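Local coordinates for protein 2-nitrobenzoate nitroreductase (PDB 4Z85) that is a 2-nitrobenzoate 2-nitroreductase of the flavoredoxin family and probably works with bound FMN as its cofactor, at residues Cys39-Tyr44 and Val101-Asp106; Lys145-Ser150 and Met155-Ile160. All blocks are in the same frame, centred on the assembly; numbering follows the deposited sequence.

Both contacts draw on the same closed antiparallel barrel, from places whose centres lie about 19 Å apart, and both are partly buried. Interaction 1 sets the end of helix 94-103 against barrel strand 39-52; it is small, has no hydrogen bond between its segments and is made by a cysteine, an alanine and a proline, with a glycine backbone under the proline ring. Interaction 2 pairs barrel strands 137-150 and 153-165 through four backbone hydrogen bonds, with isoleucine, methionine and phenylalanine packed beside them, and buries more than twice the surface. Each also meets the second subunit: interaction 1 through the helix end and Ser105 after it, interaction 2 through the Ile147, Met155 and Phe157 face and Phe149.

Interaction 1 (Cys39-Tyr44 and Val101-Asp106); sequences CNAAPY and VLCGSD
Cys103 meets strand 39-44 with its whole short side chain, CB lying 3.9 Å from Pro43 CD and SG turned to Ala41. It thus bridges two strand residues that are two positions apart. With SG beside its own backbone N and anti to the carbonyl carbon (chi1 -76°), the thiol is carried to the Ala41 methyl, Cys103 SG to Ala41 CB being 3.9 Å, while CB stays near the proline ring. The carbonyl of Ala41 lies against the same side chain, its O 3.8 Å from Cys103 CB, a van der Waals approach.

Pro43 touches through the CG-CD edge of its ring. Its CD is 3.8 Å from Gly104 N, and its CG is 4.0 Å from Gly104 CA. The ring therefore rests on the backbone at Cys103 and Gly104, near the end of helix 94-103. Ala41 and Pro43 point away from the barrel, so the helix end packs on the outside of the split-barrel fold expected of the flavin reductase-like family. Strand 39-52 pairs with strand 28-33 through backbone bonds such as Ala42 with Val30. Helix 113-117 adds Glu113 and Val117 around Cys103, and Lys75 NZ bonds to the carbonyls of both Cys103 and Ser105.

In the chain after Cys103, Leu102 O accepts from both the backbone N and the side-chain OG of Ser105, which shapes its path past the strand. On the helix, Val101 and Leu102 pack against Thr203 and Pro205 of the second subunit.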
ATOM      1  N   CYS A  39      -3.532 -11.131 -23.686  1.00 36.19           N
ATOM      2  CA  CYS A  39      -3.530 -10.794 -22.264  1.00 33.76           C
ATOM      3  C   CYS A  39      -2.150 -10.384 -21.762  1.00 34.04           C
ATOM      4  O   CYS A  39      -1.200 -11.172 -21.791  1.00 37.34           O
ATOM      5  CB  CYS A  39      -4.047 -11.964 -21.430  1.00 30.67           C
ATOM      6  SG  CYS A  39      -4.154 -11.605 -19.626  1.00 35.08           S
ATOM      7  N   ASN A  40      -2.051  -9.148 -21.286  1.00 29.83           N
ATOM      8  CA  ASN A  40      -0.830  -8.665 -20.671  1.00 29.67           C
ATOM      9  C   ASN A  40      -0.932  -8.827 -19.159  1.00 27.81           C
ATOM     10  O   ASN A  40      -2.030  -8.817 -18.600  1.00 27.91           O
ATOM     11  CB  ASN A  40      -0.571  -7.207 -21.043  1.00 31.81           C
ATOM     12  CG  ASN A  40      -0.194  -7.037 -22.506  1.00 33.96           C
ATOM     13  OD1 ASN A  40      -0.903  -6.382 -23.272  1.00 32.98           O
ATOM     14  ND2 ASN A  40       0.935  -7.616 -22.893  1.00 37.31           N
ATOM     15  N   ALA A  41       0.216  -9.014 -18.516  1.00 28.94           N
ATOM     16  CA  ALA A  41       0.273  -9.153 -17.063  1.00 27.11           C
ATOM     17  C   ALA A  41       1.450  -8.346 -16.544  1.00 26.32           C
ATOM     18  O   ALA A  41       2.547  -8.419 -17.098  1.00 26.62           O
ATOM     19  CB  ALA A  41       0.393 -10.609 -16.668  1.00 26.68           C
ATOM     20  N   ALA A  42       1.230  -7.536 -15.509  1.00 23.79           N
ATOM     21  CA  ALA A  42       2.319  -6.718 -14.984  1.00 23.86           C
ATOM     22  C   ALA A  42       2.071  -6.433 -13.506  1.00 21.25           C
ATOM     23  O   ALA A  42       0.946  -6.117 -13.127  1.00 21.93           O
ATOM     24  CB  ALA A  42       2.456  -5.424 -15.755  1.00 26.24           C
ATOM     25  N   PRO A  43       3.103  -6.604 -12.675  1.00 18.94           N
ATOM     26  CA  PRO A  43       2.940  -6.359 -11.237  1.00 19.79           C
ATOM     27  C   PRO A  43       3.255  -4.922 -10.841  1.00 20.04           C
ATOM     28  O   PRO A  43       4.194  -4.285 -11.350  1.00 19.04           O
ATOM     29  CB  PRO A  43       3.957  -7.310 -10.605  1.00 21.53           C
ATOM     30  CG  PRO A  43       5.089  -7.291 -11.619  1.00 22.61           C
ATOM     31  CD  PRO A  43       4.415  -7.209 -12.977  1.00 24.86           C
ATOM     32  N   TYR A  44       2.488  -4.424  -9.877  1.00 16.87           N
ATOM     33  CA  TYR A  44       2.671  -3.065  -9.363  1.00 17.87           C
ATOM     34  C   TYR A  44       2.518  -3.052  -7.854  1.00 16.29           C
ATOM     35  O   TYR A  44       1.536  -3.575  -7.357  1.00 20.79           O
ATOM     36  CB  TYR A  44       1.635  -2.114  -9.955  1.00 19.52           C
ATOM     37  CG  TYR A  44       1.682  -2.036 -11.450  1.00 18.82           C
ATOM     38  CD1 TYR A  44       2.551  -1.166 -12.078  1.00 23.30           C
ATOM     39  CD2 TYR A  44       0.868  -2.846 -12.224  1.00 19.79           C
ATOM     40  CE1 TYR A  44       2.615  -1.093 -13.464  1.00 23.38           C
ATOM     41  CE2 TYR A  44       0.923  -2.785 -13.609  1.00 24.40           C
ATOM     42  CZ  TYR A  44       1.798  -1.907 -14.212  1.00 23.96           C
ATOM     43  OH  TYR A  44       1.859  -1.829 -15.585  1.00 26.99           O
ATOM     44  N   VAL A 101       7.192 -12.202 -10.574  1.00 19.88           N
ATOM     45  CA  VAL A 101       8.419 -11.449 -10.747  1.00 23.00           C
ATOM     46  C   VAL A 101       8.886 -11.495 -12.208  1.00 25.62           C
ATOM     47  O   VAL A 101       9.362 -10.487 -12.740  1.00 27.87           O
ATOM     48  CB  VAL A 101       9.517 -11.961  -9.805  1.00 27.18           C
ATOM     49  CG1 VAL A 101      10.865 -11.345 -10.148  1.00 27.22           C
ATOM     50  CG2 VAL A 101       9.127 -11.653  -8.358  1.00 23.90           C
ATOM     51  N   LEU A 102       8.717 -12.645 -12.860  1.00 24.61           N
ATOM     52  CA  LEU A 102       9.072 -12.759 -14.285  1.00 27.56           C
ATOM     53  C   LEU A 102       8.264 -11.787 -15.159  1.00 27.93           C
ATOM     54  O   LEU A 102       8.776 -11.254 -16.151  1.00 31.17           O
ATOM     55  CB  LEU A 102       8.875 -14.194 -14.777  1.00 25.95           C
ATOM     56  CG  LEU A 102       9.771 -15.234 -14.106  1.00 24.93           C
ATOM     57  CD1 LEU A 102       9.522 -16.617 -14.665  1.00 27.01           C
ATOM     58  CD2 LEU A 102      11.241 -14.838 -14.240  1.00 24.36           C
ATOM     59  N   CYS A 103       7.019 -11.533 -14.773  1.00 25.52           N
ATOM     60  CA  CYS A 103       6.174 -10.580 -15.500  1.00 26.40           C
ATOM     61  C   CYS A 103       6.692  -9.156 -15.473  1.00 31.60           C
ATOM     62  O   CYS A 103       6.341  -8.347 -16.333  1.00 33.32           O
ATOM     63  CB  CYS A 103       4.761 -10.585 -14.936  1.00 26.42           C
ATOM     64  SG  CYS A 103       3.804 -11.980 -15.417  1.00 30.17           S
ATOM     65  N   GLY A 104       7.507  -8.841 -14.476  1.00 26.37           N
ATOM     66  CA  GLY A 104       8.054  -7.507 -14.345  1.00 28.95           C
ATOM     67  C   GLY A 104       9.249  -7.282 -15.243  1.00 36.13           C
ATOM     68  O   GLY A 104       9.847  -6.202 -15.236  1.00 32.72           O
ATOM     69  N   SER A 105       9.609  -8.302 -16.017  1.00 32.64           N
ATOM     70  CA  SER A 105      10.748  -8.187 -16.919  1.00 33.20           C
ATOM     71  C   SER A 105      10.433  -7.229 -18.066  1.00 38.59           C
ATOM     72  O   SER A 105       9.272  -6.909 -18.328  1.00 36.37           O
ATOM     73  CB  SER A 105      11.147  -9.562 -17.471  1.00 34.77           C
ATOM     74  OG  SER A 105      11.491 -10.457 -16.427  1.00 30.13           O
ATOM     75  N   ASP A 106      11.480  -6.782 -18.747  1.00 41.74           N
ATOM     76  CA  ASP A 106      11.351  -5.830 -19.842  1.00 41.46           C
ATOM     77  C   ASP A 106      11.127  -6.545 -21.171  1.00 41.33           C
ATOM     78  O   ASP A 106      12.063  -6.724 -21.947  1.00 44.11           O
ATOM     79  CB  ASP A 106      12.600  -4.950 -19.911  1.00 43.89           C
ATOM     80  CG  ASP A 106      12.530  -3.916 -21.015  1.00 51.02           C
ATOM     81  OD1 ASP A 106      11.410  -3.491 -21.368  1.00 52.25           O
ATOM     82  OD2 ASP A 106      13.601  -3.532 -21.529  1.00 53.73           O
TER

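Interaction 2 (Lys145-Ser150 and Met155-Ile160); sequences KIIDFS and MVFGEI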
ATOM      1  N   LYS A 145     -11.385   5.949 -12.828  1.00 20.87           N
ATOM      2  CA  LYS A 145     -10.837   7.185 -13.394  1.00 20.57           C
ATOM      3  C   LYS A 145      -9.333   7.099 -13.497  1.00 24.09           C
ATOM      4  O   LYS A 145      -8.697   6.484 -12.654  1.00 22.42           O
ATOM      5  CB  LYS A 145     -11.212   8.389 -12.528  1.00 24.70           C
ATOM      6  CG  LYS A 145     -10.429   9.655 -12.803  1.00 33.11           C
ATOM      7  CD  LYS A 145     -11.334  10.865 -12.781  1.00 31.79           C
ATOM      8  CE  LYS A 145     -11.293  11.543 -11.436  1.00 35.86           C
ATOM      9  NZ  LYS A 145     -12.305  12.645 -11.384  1.00 30.62           N
ATOM     10  N   ILE A 146      -8.753   7.728 -14.509  1.00 22.95           N
ATOM     11  CA  ILE A 146      -7.296   7.856 -14.533  1.00 22.99           C
ATOM     12  C   ILE A 146      -6.945   9.300 -14.237  1.00 23.79           C
ATOM     13  O   ILE A 146      -7.517  10.218 -14.826  1.00 26.37           O
ATOM     14  CB  ILE A 146      -6.699   7.420 -15.872  1.00 25.39           C
ATOM     15  CG1 ILE A 146      -6.947   5.925 -16.076  1.00 29.20           C
ATOM     16  CG2 ILE A 146      -5.197   7.698 -15.910  1.00 28.44           C
ATOM     17  CD1 ILE A 146      -6.467   5.417 -17.369  1.00 33.71           C
ATOM     18  N   ILE A 147      -6.053   9.512 -13.282  1.00 21.62           N
ATOM     19  CA  ILE A 147      -5.509  10.840 -13.055  1.00 23.28           C
ATOM     20  C   ILE A 147      -4.074  10.828 -13.551  1.00 28.78           C
ATOM     21  O   ILE A 147      -3.265  10.085 -13.036  1.00 23.31           O
ATOM     22  CB  ILE A 147      -5.540  11.255 -11.570  1.00 26.92           C
ATOM     23  CG1 ILE A 147      -6.985  11.421 -11.082  1.00 25.95           C
ATOM     24  CG2 ILE A 147      -4.778  12.552 -11.371  1.00 30.67           C
ATOM     25  CD1 ILE A 147      -7.097  11.810  -9.635  1.00 28.78           C
ATOM     26  N   ASP A 148      -3.748  11.628 -14.556  1.00 27.09           N
ATOM     27  CA  ASP A 148      -2.354  11.681 -14.991  1.00 27.02           C
ATOM     28  C   ASP A 148      -1.510  12.363 -13.926  1.00 27.84           C
ATOM     29  O   ASP A 148      -1.831  13.443 -13.454  1.00 30.33           O
ATOM     30  CB  ASP A 148      -2.223  12.407 -16.333  1.00 29.08           C
ATOM     31  CG  ASP A 148      -2.857  11.637 -17.469  1.00 37.56           C
ATOM     32  OD1 ASP A 148      -2.818  10.380 -17.448  1.00 37.17           O
ATOM     33  OD2 ASP A 148      -3.407  12.288 -18.379  1.00 44.51           O
ATOM     34  N   PHE A 149      -0.442  11.684 -13.536  1.00 26.06           N
ATOM     35  CA  PHE A 149       0.534  12.165 -12.577  1.00 28.06           C
ATOM     36  C   PHE A 149       1.446  13.141 -13.319  1.00 29.99           C
ATOM     37  O   PHE A 149       1.602  14.304 -12.947  1.00 31.64           O
ATOM     38  CB  PHE A 149       1.302  10.955 -12.016  1.00 29.13           C
ATOM     39  CG  PHE A 149       2.202  11.251 -10.863  1.00 32.83           C
ATOM     40  CD1 PHE A 149       3.522  11.626 -11.079  1.00 33.36           C
ATOM     41  CD2 PHE A 149       1.763  11.080  -9.559  1.00 29.40           C
ATOM     42  CE1 PHE A 149       4.372  11.868 -10.018  1.00 29.94           C
ATOM     43  CE2 PHE A 149       2.611  11.317  -8.491  1.00 27.92           C
ATOM     44  CZ  PHE A 149       3.920  11.722  -8.720  1.00 30.01           C
ATOM     45  N   SER A 150       2.020  12.632 -14.400  1.00 30.00           N
ATOM     46  CA  SER A 150       2.891  13.394 -15.280  1.00 32.97           C
ATOM     47  C   SER A 150       2.735  12.801 -16.668  1.00 35.22           C
ATOM     48  O   SER A 150       1.924  11.902 -16.865  1.00 32.50           O
ATOM     49  CB  SER A 150       4.342  13.322 -14.815  1.00 35.38           C
ATOM     50  OG  SER A 150       4.805  11.989 -14.825  1.00 32.37           O
ATOM     51  N   MET A 155      -2.072   7.664 -12.329  1.00 20.49           N
ATOM     52  CA  MET A 155      -2.730   6.969 -11.232  1.00 18.95           C
ATOM     53  C   MET A 155      -4.049   6.380 -11.724  1.00 20.76           C
ATOM     54  O   MET A 155      -4.959   7.111 -12.125  1.00 23.38           O
ATOM     55  CB  MET A 155      -2.953   7.919 -10.064  1.00 20.05           C
ATOM     56  CG  MET A 155      -1.645   8.306  -9.362  1.00 20.69           C
ATOM     57  SD  MET A 155      -1.845   9.531  -8.068  1.00 25.78           S
ATOM     58  CE  MET A 155      -2.305  10.948  -9.068  1.00 27.97           C
ATOM     59  N   VAL A 156      -4.128   5.058 -11.712  1.00 16.79           N
ATOM     60  CA  VAL A 156      -5.311   4.346 -12.153  1.00 18.47           C
ATOM     61  C   VAL A 156      -6.190   4.079 -10.941  1.00 17.37           C
ATOM     62  O   VAL A 156      -5.758   3.414 -10.011  1.00 16.96           O
ATOM     63  CB  VAL A 156      -4.960   3.016 -12.822  1.00 20.97           C
ATOM     64  CG1 VAL A 156      -6.249   2.256 -13.211  1.00 19.94           C
ATOM     65  CG2 VAL A 156      -4.049   3.254 -14.032  1.00 24.24           C
ATOM     66  N   PHE A 157      -7.410   4.620 -10.951  1.00 16.21           N
ATOM     67  CA  PHE A 157      -8.378   4.338  -9.903  1.00 16.71           C
ATOM     68  C   PHE A 157      -9.363   3.319 -10.434  1.00 18.45           C
ATOM     69  O   PHE A 157     -10.038   3.557 -11.448  1.00 20.01           O
ATOM     70  CB  PHE A 157      -9.096   5.607  -9.442  1.00 15.34           C
ATOM     71  CG  PHE A 157      -8.203   6.562  -8.717  1.00 17.17           C
ATOM     72  CD1 PHE A 157      -7.395   7.446  -9.422  1.00 18.44           C
ATOM     73  CD2 PHE A 157      -8.151   6.573  -7.322  1.00 17.62           C
ATOM     74  CE1 PHE A 157      -6.568   8.326  -8.748  1.00 20.48           C
ATOM     75  CE2 PHE A 157      -7.317   7.453  -6.645  1.00 18.96           C
ATOM     76  CZ  PHE A 157      -6.524   8.332  -7.366  1.00 19.41           C
ATOM     77  N   GLY A 158      -9.410   2.173  -9.760  1.00 16.86           N
ATOM     78  CA  GLY A 158     -10.243   1.078 -10.206  1.00 17.60           C
ATOM     79  C   GLY A 158     -11.358   0.858  -9.206  1.00 19.45           C
ATOM     80  O   GLY A 158     -11.187   1.137  -8.019  1.00 19.00           O
ATOM     81  N   GLU A 159     -12.490   0.346  -9.693  1.00 19.75           N
ATOM     82  CA  GLU A 159     -13.595  -0.038  -8.820  1.00 18.59           C
ATOM     83  C   GLU A 159     -13.737  -1.548  -8.834  1.00 19.67           C
ATOM     84  O   GLU A 159     -13.768  -2.171  -9.898  1.00 19.73           O
ATOM     85  CB  GLU A 159     -14.906   0.624  -9.262  1.00 20.84           C
ATOM     86  CG  GLU A 159     -16.110   0.156  -8.442  1.00 23.03           C
ATOM     87  CD  GLU A 159     -17.378   0.865  -8.830  1.00 31.14           C
ATOM     88  OE1 GLU A 159     -17.306   1.765  -9.696  1.00 30.61           O
ATOM     89  OE2 GLU A 159     -18.443   0.514  -8.270  1.00 33.37           O
ATOM     90  N   ILE A 160     -13.772  -2.144  -7.651  1.00 19.92           N
ATOM     91  CA  ILE A 160     -13.961  -3.576  -7.541  1.00 19.63           C
ATOM     92  C   ILE A 160     -15.429  -3.913  -7.774  1.00 21.20           C
ATOM     93  O   ILE A 160     -16.289  -3.456  -7.033  1.00 21.95           O
ATOM     94  CB  ILE A 160     -13.546  -4.094  -6.162  1.00 21.15           C
ATOM     95  CG1 ILE A 160     -12.120  -3.651  -5.844  1.00 19.92           C
ATOM     96  CG2 ILE A 160     -13.670  -5.613  -6.107  1.00 20.62           C
ATOM     97  CD1 ILE A 160     -11.752  -3.817  -4.385  1.00 17.58           C
TER
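Strands 145-150 and 155-160 run antiparallel at 166°, their axes 4.8 Å apart at closest, and Lys145-Phe157 and Ile147-Met155 are hydrogen-bonded pairs on either side of the non-hydrogen-bonded pair Ile146-Val156. Phe157 N donates to Lys145 O at 2.8 Å and Met155 N to Ile147 O at 2.8 Å, each answered by a return bond. Between them, Ile146 CA makes a CA-H...O contact with Met155 O.

Ile147 sits between two side chains of the opposite strand. Its CG1 stands beside the backbone N and its CG2 anti to it (chi1 -67°), which sends CD1 to within 3.6 Å of Phe157 CE1, obliquely to the ring, and CG2 to 3.7 Å from Met155 CE.

The two strands form a beta hairpin within the closed barrel; Phe149 and Ser150 both face Arg153 in a classic beta bulge near its turn. The methionine chain is extended at chi2 but bends at chi3 (-68°), so that Met155 CE also lies 4.1 Å from Phe149 CD2, at the edge of that ring. Val156 and Gly158 continue the pairing to strand 55-62. On the opposite sheet face, Ile146 CG1 lies 4.4 Å from Val156 CG2, and both residues pack on Leu78 of helix 77-84. The Ile147 face looks to the second subunit, where Ile147 meets Ile147 of the other chain and Phe157 meets Met155 of that chain.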